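Local coordinates for uncharacterized protein (Acinetobacter baumannii, PDB 5D66) that is of unknown function but folds as an ankyrin repeat domain, a scaffold that in other proteins commonly serves protein–protein recognition, at residues I68-Y73 / T98-G103; A105-A110 / W136-E141. All coordinates share one frame; numbering follows the deposited sequence.

Interaction 1: residues I68-Y73 / T98-G103; sequences IQDSPY and TNRYGG
Water carries most of the polar traffic between I68-Y73 and T98-G103, since no direct hydrogen bond joins them. One water donates to I68 O and D70 OD1 while accepting from R100 N and R100 NH1, so it is gripped four times. A second water links D70 OD2 to R100 NH1. The direct salt bridge is long, with D70 OD1 3.8 Å from R100 NH1; the planes stand 73° apart, so carboxylate and guanidinium do not meet in a flat two-pronged pairing, and the two waters bridge them. On the Q69 side a third water spans OE1, T98 OG1 and N99 O, although OE1 also accepts from K65.

The packing is carried mainly by R100. Extended from CG to NE, it runs alongside I68, whose CD1 sits over one guanidinium face, 3.9 Å from NH1, while Y101 CE2 lies over the opposite face. I68 O meets R100 CB at 3.4 Å.

Within T98-G103, N99 O accepts from G102 N in a type I turn, and N99 OD1 takes G103 N at 3.0 Å from above its carbonyl plane. Both segments belong to inter-helix loops of the ankyrin fold: the first leads into helix 72-79, with S71 as N-cap, and the second bridges helices 82-90 and 106-111.

Interaction 2: residues A105-A110 / W136-E141; sequences ALIPAA and WTALLE
I107 sends its two branches in different directions: CG1 lies anti to the carbonyl carbon (chi1 -63°) and CG2 anti to the backbone N. An extended chi2 of 178° carries CD1 onward to W136 O, 3.7 Å away, so the longer branch runs beside the backbone that leads into the next helix. On the other segment E141 has CG anti to its carbonyl carbon and a chain extended beyond it, which brings the carboxylate to I107 at about a right angle. There I107 CG2 comes within 3.4 Å of E141 CD, a tight methyl-to-carboxylate contact.

A138 is the small residue around which the apolar part closes. Its CB is met by A110 CB at 4.0 Å, by L106 CG at 4.1 Å and by I107 CG1. With alanine on both sides, the backbones come close, and the CA atoms of I107 and A138 are 4.3 Å apart. Helices 106-111 and 138-144 pack this closely within the ankyrin fold, where helices of successive repeats stack into a solenoid. T137 begins the second as its N-cap: OG1 accepts from L140 N at 3.0 Å in a nearly straight bond (168°). The T-A-L-L sequence here resembles the T-P-L-H signature of ankyrin repeats, whose threonine likewise sits at a helix start.

The buried carboxylate of E141 is satisfied in part by N132, whose ND2 donates to OE2; N132 OD1 accepts from W136 N, so N132 joins W136, ahead of the helix, to E141 within it. E111 brings a second carboxylate close to E141 OE1, and this proximity may raise the pKa of one of them. Behind the helix pair, L159 of helix 150-162 touches both L106 and A138.

How the interactions relate
Along the chain the two contacts come in series, interaction 1 closing at G103 just before interaction 2 opens at A105, and their centres lie about 13 Å apart. They sample two layers of one ankyrin stack: interaction 1 joins neighbouring loops at the surface, whereas interaction 2 joins helices 106-111 and 138-144 in the buried interior. T98-G103 runs almost directly into helix 106-111, so the 98-110 region meets 68-73 through its loop and 136-141 through its helix. The contacts also touch, Y73 OH lying 3.4 Å from A105 CB. Repetition of such short-range joins gives the elongated solenoid its continuity without any strand.

Interaction 1: residues I68-Y73 / T98-G103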
ATOM      1  N   ILE A  68      14.700  -0.521   3.119  1.00  5.42           N
ATOM      2  CA  ILE A  68      13.662  -0.811   4.141  1.00  5.66           C
ATOM      3  C   ILE A  68      12.525  -1.644   3.573  1.00  5.72           C
ATOM      4  O   ILE A  68      11.482  -1.712   4.209  1.00  6.50           O
ATOM      5  CB  ILE A  68      13.176   0.442   4.877  1.00  6.82           C
ATOM      6  CG1 ILE A  68      12.423   1.418   3.972  1.00  7.00           C
ATOM      7  CG2 ILE A  68      14.370   1.102   5.593  1.00  7.94           C
ATOM      8  CD1 ILE A  68      11.753   2.548   4.681  1.00  7.16           C
ATOM      9  N   GLN A  69      12.746  -2.336   2.470  1.00  5.40           N
ATOM     10  CA  GLN A  69      11.753  -3.224   1.826  1.00  5.53           C
ATOM     11  C   GLN A  69      10.523  -2.502   1.283  1.00  5.76           C
ATOM     12  O   GLN A  69       9.516  -3.144   1.035  1.00  7.44           O
ATOM     13  CB  GLN A  69      11.350  -4.403   2.739  1.00  6.99           C
ATOM     14  CG  GLN A  69      12.532  -5.306   3.130  1.00  7.20           C
ATOM     15  CD  GLN A  69      11.991  -6.758   3.344  1.00  7.91           C
ATOM     16  OE1 GLN A  69      11.337  -7.358   2.477  1.00 11.05           O
ATOM     17  NE2 GLN A  69      12.378  -7.359   4.442  1.00 10.46           N
ATOM     18  N   ASP A  70      10.643  -1.220   0.982  1.00  5.31           N
ATOM     19  CA  ASP A  70       9.620  -0.521   0.232  1.00  5.33           C
ATOM     20  C   ASP A  70       9.857  -0.726  -1.241  1.00  5.47           C
ATOM     21  O   ASP A  70      10.974  -0.678  -1.740  1.00  6.42           O
ATOM     22  CB  ASP A  70       9.612   0.970   0.533  1.00  6.06           C
ATOM     23  CG  ASP A  70       8.958   1.292   1.835  1.00  7.20           C
ATOM     24  OD1 ASP A  70       8.104   0.520   2.346  1.00  7.64           O
ATOM     25  OD2 ASP A  70       9.187   2.451   2.275  1.00  8.05           O
ATOM     26  N   SER A  71       8.772  -0.874  -1.984  1.00  4.94           N
ATOM     27  CA  SER A  71       8.730  -0.776  -3.444  1.00  4.57           C
ATOM     28  C   SER A  71       7.836   0.365  -3.829  1.00  4.33           C
ATOM     29  O   SER A  71       6.983   0.817  -3.025  1.00  4.91           O
ATOM     30  CB  SER A  71       8.235  -2.052  -4.111  1.00  4.95           C
ATOM     31  OG  SER A  71       6.869  -2.247  -3.764  1.00  5.02           O
ATOM     32  N   PRO A  72       7.876   0.796  -5.089  1.00  4.54           N
ATOM     33  CA  PRO A  72       6.940   1.843  -5.527  1.00  5.01           C
ATOM     34  C   PRO A  72       5.463   1.478  -5.255  1.00  4.58           C
ATOM     35  O   PRO A  72       4.717   2.281  -4.734  1.00  4.64           O
ATOM     36  CB  PRO A  72       7.289   2.063  -7.004  1.00  4.50           C
ATOM     37  CG  PRO A  72       8.783   1.746  -7.011  1.00  5.04           C
ATOM     38  CD  PRO A  72       8.968   0.620  -6.051  1.00  4.60           C
ATOM     39  N   TYR A  73       5.075   0.257  -5.631  1.00  4.38           N
ATOM     40  CA  TYR A  73       3.715  -0.222  -5.372  1.00  4.85           C
ATOM     41  C   TYR A  73       3.408  -0.203  -3.860  1.00  4.40           C
ATOM     42  O   TYR A  73       2.372   0.306  -3.427  1.00  4.96           O
ATOM     43  CB  TYR A  73       3.570  -1.619  -5.982  1.00  4.79           C
ATOM     44  CG  TYR A  73       2.513  -2.473  -5.307  1.00  4.61           C
ATOM     45  CD1 TYR A  73       1.171  -2.186  -5.444  1.00  5.26           C
ATOM     46  CD2 TYR A  73       2.874  -3.535  -4.497  1.00  4.65           C
ATOM     47  CE1 TYR A  73       0.215  -2.989  -4.802  1.00  5.23           C
ATOM     48  CE2 TYR A  73       1.940  -4.334  -3.866  1.00  5.50           C
ATOM     49  CZ  TYR A  73       0.615  -4.020  -3.977  1.00  5.18           C
ATOM     50  OH  TYR A  73      -0.346  -4.780  -3.333  1.00  6.38           O
ATOM     51  N   THR A  98       5.362  -7.930   0.041  1.00  6.55           N
ATOM     52  CA  THR A  98       5.181  -7.461   1.380  1.00  6.75           C
ATOM     53  C   THR A  98       6.260  -6.418   1.756  1.00  5.65           C
ATOM     54  O   THR A  98       7.430  -6.469   1.297  1.00  6.86           O
ATOM     55  CB  THR A  98       5.166  -8.606   2.417  1.00  8.88           C
ATOM     56  OG1 THR A  98       6.366  -9.365   2.290  1.00 11.25           O
ATOM     57  CG2 THR A  98       3.940  -9.565   2.256  1.00  9.15           C
ATOM     58  N   ASN A  99       5.859  -5.514   2.635  1.00  6.37           N
ATOM     59  CA  ASN A  99       6.711  -4.481   3.156  1.00  6.39           C
ATOM     60  C   ASN A  99       7.514  -5.029   4.359  1.00  6.55           C
ATOM     61  O   ASN A  99       7.461  -6.230   4.643  1.00  8.04           O
ATOM     62  CB  ASN A  99       5.856  -3.272   3.546  1.00  6.44           C
ATOM     63  CG  ASN A  99       4.800  -3.609   4.558  1.00  6.71           C
ATOM     64  OD1 ASN A  99       5.032  -4.431   5.438  1.00  7.43           O
ATOM     65  ND2 ASN A  99       3.618  -3.028   4.420  1.00  7.97           N
ATOM     66  N   ARG A 100       8.230  -4.177   5.064  1.00  6.93           N
ATOM     67  CA  ARG A 100       9.095  -4.637   6.134  1.00  7.98           C
ATOM     68  C   ARG A 100       8.323  -5.242   7.279  1.00  8.74           C
ATOM     69  O   ARG A 100       8.983  -5.959   8.129  1.00 10.83           O
ATOM     70  CB  ARG A 100      10.024  -3.540   6.620  1.00  9.79           C
ATOM     71  CG  ARG A 100       9.327  -2.453   7.318  1.00 10.51           C
ATOM     72  CD  ARG A 100      10.217  -1.176   7.349  1.00 11.60           C
ATOM     73  NE  ARG A 100       9.604  -0.053   7.995  1.00 14.43           N
ATOM     74  CZ  ARG A 100       8.879   0.910   7.393  1.00 15.69           C
ATOM     75  NH1 ARG A 100       8.494   0.852   6.099  1.00 14.13           N
ATOM     76  NH2 ARG A 100       8.492   1.932   8.144  1.00 19.69           N
ATOM     77  N   TYR A 101       7.042  -4.871   7.453  1.00  9.53           N
ATOM     78  CA  TYR A 101       6.186  -5.448   8.483  1.00  9.47           C
ATOM     79  C   TYR A 101       5.540  -6.740   8.017  1.00  9.11           C
ATOM     80  O   TYR A 101       4.682  -7.267   8.737  1.00 10.70           O
ATOM     81  CB  TYR A 101       5.076  -4.460   8.863  1.00 10.44           C
ATOM     82  CG  TYR A 101       5.607  -3.270   9.548  1.00 12.77           C
ATOM     83  CD1 TYR A 101       5.911  -3.317  10.875  1.00 14.86           C
ATOM     84  CD2 TYR A 101       5.814  -2.080   8.869  1.00 15.88           C
ATOM     85  CE1 TYR A 101       6.418  -2.239  11.525  1.00 17.63           C
ATOM     86  CE2 TYR A 101       6.319  -0.983   9.513  1.00 19.88           C
ATOM     87  CZ  TYR A 101       6.611  -1.048  10.837  1.00 20.57           C
ATOM     88  OH  TYR A 101       7.099   0.084  11.420  1.00 27.39           O
ATOM     89  N   GLY A 102       5.913  -7.261   6.858  1.00  8.82           N
ATOM     90  CA  GLY A 102       5.267  -8.428   6.370  1.00  9.31           C
ATOM     91  C   GLY A 102       3.848  -8.241   5.924  1.00  8.71           C
ATOM     92  O   GLY A 102       3.123  -9.207   5.776  1.00 10.96           O
ATOM     93  N   GLY A 103       3.479  -7.006   5.645  1.00  8.01           N
ATOM     94  CA  GLY A 103       2.156  -6.688   5.190  1.00  7.84           C
ATOM     95  C   GLY A 103       2.057  -6.444   3.700  1.00  6.11           C
ATOM     96  O   GLY A 103       2.987  -6.068   3.054  1.00  7.26           O
TER
HETATM   97  O   HOH W   1       8.798  -1.413   4.159  1.00  8.05           O
HETATM   98  O   HOH W   2       8.886  -8.902   3.355  1.00 26.98           O
HETATM   99  O   HOH W   3       7.956   3.186   4.553  1.00 10.34           O

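Interaction 2: residues A105-A110 / W136-E141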
ATOM      1  N   ALA A 105       0.200  -4.202   0.600  1.00  5.48           N
ATOM      2  CA  ALA A 105      -0.099  -2.770   0.495  1.00  5.56           C
ATOM      3  C   ALA A 105      -1.434  -2.408   1.158  1.00  5.28           C
ATOM      4  O   ALA A 105      -1.661  -1.272   1.543  1.00  6.42           O
ATOM      5  CB  ALA A 105      -0.075  -2.323  -0.967  1.00  6.39           C
ATOM      6  N   LEU A 106      -2.352  -3.377   1.205  1.00  4.77           N
ATOM      7  CA  LEU A 106      -3.663  -3.146   1.766  1.00  5.01           C
ATOM      8  C   LEU A 106      -3.656  -2.874   3.238  1.00  4.78           C
ATOM      9  O   LEU A 106      -4.484  -2.097   3.736  1.00  5.57           O
ATOM     10  CB  LEU A 106      -4.576  -4.340   1.450  1.00  4.85           C
ATOM     11  CG  LEU A 106      -5.947  -4.356   1.980  1.00  5.28           C
ATOM     12  CD1 LEU A 106      -6.753  -3.099   1.469  1.00  5.84           C
ATOM     13  CD2 LEU A 106      -6.684  -5.598   1.602  1.00  6.81           C
ATOM     14  N   ILE A 107      -2.799  -3.535   3.984  1.00  4.65           N
ATOM     15  CA  ILE A 107      -2.818  -3.433   5.454  1.00  4.58           C
ATOM     16  C   ILE A 107      -2.517  -1.982   5.901  1.00  5.11           C
ATOM     17  O   ILE A 107      -3.322  -1.410   6.668  1.00  5.30           O
ATOM     18  CB  ILE A 107      -1.958  -4.494   6.133  1.00  4.83           C
ATOM     19  CG1 ILE A 107      -2.518  -5.889   5.805  1.00  5.32           C
ATOM     20  CG2 ILE A 107      -1.995  -4.242   7.648  1.00  5.82           C
ATOM     21  CD1 ILE A 107      -1.741  -7.010   6.377  1.00  5.73           C
ATOM     22  N   PRO A 108      -1.436  -1.333   5.434  1.00  4.92           N
ATOM     23  CA  PRO A 108      -1.220   0.068   5.834  1.00  5.27           C
ATOM     24  C   PRO A 108      -2.270   0.999   5.297  1.00  4.99           C
ATOM     25  O   PRO A 108      -2.614   2.007   5.940  1.00  5.83           O
ATOM     26  CB  PRO A 108       0.187   0.374   5.340  1.00  6.08           C
ATOM     27  CG  PRO A 108       0.422  -0.617   4.230  1.00  6.94           C
ATOM     28  CD  PRO A 108      -0.241  -1.862   4.753  1.00  5.70           C
ATOM     29  N   ALA A 109      -2.839   0.734   4.117  1.00  5.22           N
ATOM     30  CA  ALA A 109      -3.903   1.575   3.588  1.00  6.11           C
ATOM     31  C   ALA A 109      -5.093   1.545   4.547  1.00  5.71           C
ATOM     32  O   ALA A 109      -5.698   2.590   4.858  1.00  6.07           O
ATOM     33  CB  ALA A 109      -4.289   1.111   2.220  1.00  6.18           C
ATOM     34  N   ALA A 110      -5.426   0.354   5.059  1.00  5.11           N
ATOM     35  CA  ALA A 110      -6.509   0.244   6.025  1.00  5.42           C
ATOM     36  C   ALA A 110      -6.151   0.928   7.339  1.00  5.80           C
ATOM     37  O   ALA A 110      -6.938   1.639   7.920  1.00  6.68           O
ATOM     38  CB  ALA A 110      -6.851  -1.237   6.204  1.00  6.22           C
ATOM     39  N   TRP A 136      -1.425  -9.075  12.477  1.00  6.47           N
ATOM     40  CA  TRP A 136      -2.603  -8.296  12.171  1.00  6.11           C
ATOM     41  C   TRP A 136      -2.947  -8.444  10.687  1.00  5.87           C
ATOM     42  O   TRP A 136      -2.085  -8.447   9.817  1.00  7.26           O
ATOM     43  CB  TRP A 136      -2.491  -6.826  12.541  1.00  6.72           C
ATOM     44  CG  TRP A 136      -2.355  -6.529  13.975  1.00  7.40           C
ATOM     45  CD1 TRP A 136      -2.858  -7.274  14.998  1.00  7.63           C
ATOM     46  CD2 TRP A 136      -1.726  -5.410  14.590  1.00  8.01           C
ATOM     47  NE1 TRP A 136      -2.593  -6.692  16.201  1.00  8.37           N
ATOM     48  CE2 TRP A 136      -1.891  -5.542  15.981  1.00  7.93           C
ATOM     49  CE3 TRP A 136      -0.902  -4.351  14.112  1.00  8.85           C
ATOM     50  CZ2 TRP A 136      -1.341  -4.625  16.900  1.00 10.36           C
ATOM     51  CZ3 TRP A 136      -0.405  -3.415  15.015  1.00 10.57           C
ATOM     52  CH2 TRP A 136      -0.646  -3.549  16.405  1.00 10.02           C
ATOM     53  N   THR A 137      -4.244  -8.500  10.426  1.00  5.66           N
ATOM     54  CA  THR A 137      -4.832  -8.374   9.111  1.00  5.87           C
ATOM     55  C   THR A 137      -5.197  -6.892   8.866  1.00  5.04           C
ATOM     56  O   THR A 137      -5.201  -6.065   9.812  1.00  5.80           O
ATOM     57  CB  THR A 137      -6.098  -9.220   9.046  1.00  5.87           C
ATOM     58  OG1 THR A 137      -6.935  -8.712  10.108  1.00  5.98           O
ATOM     59  CG2 THR A 137      -5.899 -10.668   9.202  1.00  7.72           C
ATOM     60  N   ALA A 138      -5.636  -6.576   7.671  1.00  4.72           N
ATOM     61  CA  ALA A 138      -6.188  -5.262   7.380  1.00  4.74           C
ATOM     62  C   ALA A 138      -7.374  -4.949   8.323  1.00  4.41           C
ATOM     63  O   ALA A 138      -7.459  -3.855   8.793  1.00  4.70           O
ATOM     64  CB  ALA A 138      -6.583  -5.178   5.934  1.00  4.91           C
ATOM     65  N   LEU A 139      -8.269  -5.927   8.495  1.00  4.47           N
ATOM     66  CA  LEU A 139      -9.405  -5.771   9.368  1.00  4.65           C
ATOM     67  C   LEU A 139      -8.967  -5.431  10.805  1.00  4.47           C
ATOM     68  O   LEU A 139      -9.502  -4.489  11.421  1.00  4.87           O
ATOM     69  CB  LEU A 139     -10.279  -7.014   9.333  1.00  5.52           C
ATOM     70  CG  LEU A 139     -11.549  -7.001  10.176  1.00  5.72           C
ATOM     71  CD1 LEU A 139     -12.490  -5.921   9.786  1.00  7.64           C
ATOM     72  CD2 LEU A 139     -12.212  -8.345  10.096  1.00  6.61           C
ATOM     73  N   LEU A 140      -8.049  -6.192  11.345  1.00  4.69           N
ATOM     74  CA  LEU A 140      -7.575  -5.944  12.706  1.00  5.28           C
ATOM     75  C   LEU A 140      -6.973  -4.571  12.818  1.00  5.42           C
ATOM     76  O   LEU A 140      -7.246  -3.838  13.788  1.00  5.97           O
ATOM     77  CB  LEU A 140      -6.635  -7.029  13.179  1.00  5.33           C
ATOM     78  CG  LEU A 140      -7.298  -8.345  13.537  1.00  6.28           C
ATOM     79  CD1 LEU A 140      -6.316  -9.491  13.554  1.00  6.77           C
ATOM     80  CD2 LEU A 140      -7.967  -8.264  14.899  1.00  7.11           C
ATOM     81  N   GLU A 141      -6.098  -4.192  11.888  1.00  5.13           N
ATOM     82  CA  GLU A 141      -5.519  -2.837  11.980  1.00  6.06           C
ATOM     83  C   GLU A 141      -6.554  -1.742  11.857  1.00  5.56           C
ATOM     84  O   GLU A 141      -6.441  -0.730  12.548  1.00  6.18           O
ATOM     85  CB  GLU A 141      -4.400  -2.648  10.963  1.00  6.11           C
ATOM     86  CG  GLU A 141      -3.184  -3.518  11.251  1.00  6.49           C
ATOM     87  CD  GLU A 141      -1.839  -2.935  10.811  1.00  8.45           C
ATOM     88  OE1 GLU A 141      -1.767  -1.798  10.475  1.00 12.67           O
ATOM     89  OE2 GLU A 141      -0.834  -3.656  10.858  1.00 10.35           O
TER